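PDB 1AW9: glutathione s-transferase III from Zea mays, which probably conjugates reduced glutathione to hydrophobic electrophiles, including certain herbicides, as a phi-class enzyme of the glutathione transferase superfamily. Local coordinates for residues A[152-156]-A[157-161]. Residues are numbered along the deposited sequence; the frame is centred on the assembly and turned at random.
Sequences RNKYL and AGDEF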
loop_
_atom_site.group_PDB
_atom_site.type_symbol
_atom_site.label_atom_id
_atom_site.label_comp_id
_atom_site.label_asym_id
_atom_site.label_seq_id
_atom_site.Cartn_x
_atom_site.Cartn_y
_atom_site.Cartn_z
ATOM N N ARG A 152 -4.974 -17.929 33.000
ATOM C CA ARG A 152 -5.756 -19.098 33.355
ATOM C C ARG A 152 -5.164 -20.461 32.976
ATOM O O ARG A 152 -5.746 -21.475 33.343
ATOM C CB ARG A 152 -7.142 -19.007 32.758
ATOM C CG ARG A 152 -8.062 -18.157 33.563
ATOM C CD ARG A 152 -9.504 -18.370 33.127
ATOM N NE ARG A 152 -9.682 -17.971 31.735
ATOM C CZ ARG A 152 -9.659 -16.704 31.313
ATOM N NH1 ARG A 152 -9.473 -15.710 32.194
ATOM N NH2 ARG A 152 -9.772 -16.434 30.005
ATOM N N ASN A 153 -4.020 -20.518 32.291
ATOM C CA ASN A 153 -3.431 -21.793 31.871
ATOM C C ASN A 153 -1.947 -21.672 31.985
ATOM O O ASN A 153 -1.392 -20.648 31.637
ATOM C CB ASN A 153 -3.735 -22.069 30.410
ATOM C CG ASN A 153 -5.176 -22.379 30.164
ATOM O OD1 ASN A 153 -5.567 -23.546 30.174
ATOM N ND2 ASN A 153 -5.980 -21.348 29.885
ATOM N N LYS A 154 -1.272 -22.715 32.416
ATOM C CA LYS A 154 0.155 -22.604 32.546
ATOM C C LYS A 154 0.784 -22.416 31.173
ATOM O O LYS A 154 1.696 -21.596 30.985
ATOM C CB LYS A 154 0.698 -23.847 33.215
ATOM C CG LYS A 154 1.927 -23.575 34.033
ATOM C CD LYS A 154 2.534 -24.875 34.544
ATOM C CE LYS A 154 1.545 -25.692 35.413
ATOM N NZ LYS A 154 0.410 -26.328 34.650
ATOM N N TYR A 155 0.348 -23.246 30.235
ATOM C CA TYR A 155 0.813 -23.188 28.863
ATOM C C TYR A 155 -0.418 -23.049 28.020
ATOM O O TYR A 155 -1.533 -23.158 28.528
ATOM C CB TYR A 155 1.575 -24.443 28.483
ATOM C CG TYR A 155 2.905 -24.527 29.168
ATOM C CD1 TYR A 155 4.040 -23.930 28.622
ATOM C CD2 TYR A 155 3.021 -25.181 30.380
ATOM C CE1 TYR A 155 5.265 -23.981 29.278
ATOM C CE2 TYR A 155 4.226 -25.240 31.047
ATOM C CZ TYR A 155 5.341 -24.645 30.501
ATOM O OH TYR A 155 6.518 -24.720 31.214
ATOM N N LEU A 156 -0.215 -22.823 26.723
ATOM C CA LEU A 156 -1.314 -22.635 25.761
ATOM C C LEU A 156 -2.405 -23.696 25.830
ATOM O O LEU A 156 -3.578 -23.357 25.974
ATOM C CB LEU A 156 -0.786 -22.455 24.298
ATOM C CG LEU A 156 0.055 -21.178 24.081
ATOM C CD1 LEU A 156 0.454 -21.012 22.657
ATOM C CD2 LEU A 156 -0.684 -19.926 24.593
ATOM N N ALA A 157 -2.022 -24.968 25.761
ATOM C CA ALA A 157 -2.993 -26.060 25.781
ATOM C C ALA A 157 -3.358 -26.602 27.177
ATOM O O ALA A 157 -4.162 -27.536 27.290
ATOM C CB ALA A 157 -2.496 -27.182 24.882
ATOM N N GLY A 158 -2.743 -26.052 28.222
ATOM C CA GLY A 158 -3.026 -26.521 29.560
ATOM C C GLY A 158 -1.835 -26.516 30.493
ATOM O O GLY A 158 -1.011 -25.614 30.460
ATOM N N ASP A 159 -1.748 -27.548 31.320
ATOM C CA ASP A 159 -0.699 -27.684 32.306
ATOM C C ASP A 159 0.666 -27.980 31.751
ATOM O O ASP A 159 1.683 -27.689 32.385
ATOM C CB ASP A 159 -1.048 -28.813 33.280
ATOM C CG ASP A 159 -2.274 -28.515 34.124
ATOM O OD1 ASP A 159 -2.244 -27.516 34.870
ATOM O OD2 ASP A 159 -3.260 -29.289 34.057
ATOM N N GLU A 160 0.702 -28.603 30.587
ATOM C CA GLU A 160 1.976 -28.989 30.002
ATOM C C GLU A 160 2.359 -28.278 28.735
ATOM O O GLU A 160 1.505 -27.777 28.006
ATOM C CB GLU A 160 2.003 -30.495 29.753
ATOM C CG GLU A 160 0.697 -31.062 29.207
ATOM C CD GLU A 160 -0.069 -31.867 30.247
ATOM O OE1 GLU A 160 0.587 -32.415 31.175
ATOM O OE2 GLU A 160 -1.321 -31.946 30.136
ATOM N N PHE A 161 3.663 -28.252 28.500
ATOM C CA PHE A 161 4.271 -27.644 27.340
ATOM C C PHE A 161 3.990 -28.583 26.155
ATOM O O PHE A 161 4.216 -29.797 26.240
ATOM C CB PHE A 161 5.766 -27.485 27.611
ATOM C CG PHE A 161 6.564 -27.043 26.432
ATOM C CD1 PHE A 161 7.093 -27.979 25.542
ATOM C CD2 PHE A 161 6.876 -25.699 26.261
ATOM C CE1 PHE A 161 7.924 -27.591 24.517
ATOM C CE2 PHE A 161 7.725 -25.288 25.217
ATOM C CZ PHE A 161 8.248 -26.229 24.352
HETATM O O HOH W 1 -2.689 -25.091 33.280
#
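One face of the Tyr155 ring carries Phe161 N, offset toward the rim, and Phe161 CB, while the carbonyl oxygens of Gly158 and Asp159 lie at its edge. The chain doubles back here through a type I beta turn from Tyr155 to Gly158, in the loop joining helices 129-152 and 163-166 of the all-helical C-terminal domain. Phe161 CB sits 4.0 Å from the Tyr155 ring centroid in a CH-pi contact, and beyond it the Phe161 ring turns its own edge to the Tyr155 face, an offset edge-to-face pair with planes at 89°. Phe161 CD2 comes to 3.8 Å from Tyr155 CE1, which lies in the Phe161 ring plane. Tyr155 N donates to Gly158 O at 2.7 Å, and Gly158 N returns a longer bond to Tyr155 O from above the carbonyl plane. Gly158 has backbone angles (phi 144°, psi -141°) at which a CB would collide with Ala157 O, so glycine is called for. Tyr155 CG stands anti to its carbonyl carbon, which lays the ring alongside the returning chain at Glu160 and Phe161; an alanine here would probably leave Phe161 CB and ring edge without their aromatic partner and open a gap facing Ala196 of helix 188-199. On the exposed side Lys154, bent at its last two torsions, curls back so that NZ donates to Asp159 O at 2.9 Å, in the carbonyl plane but well off the C=O direction. A water bridges Lys154 N to Asp159 OD1, whose anti lone pair receives Lys154 NZ at 2.9 Å in a salt bridge.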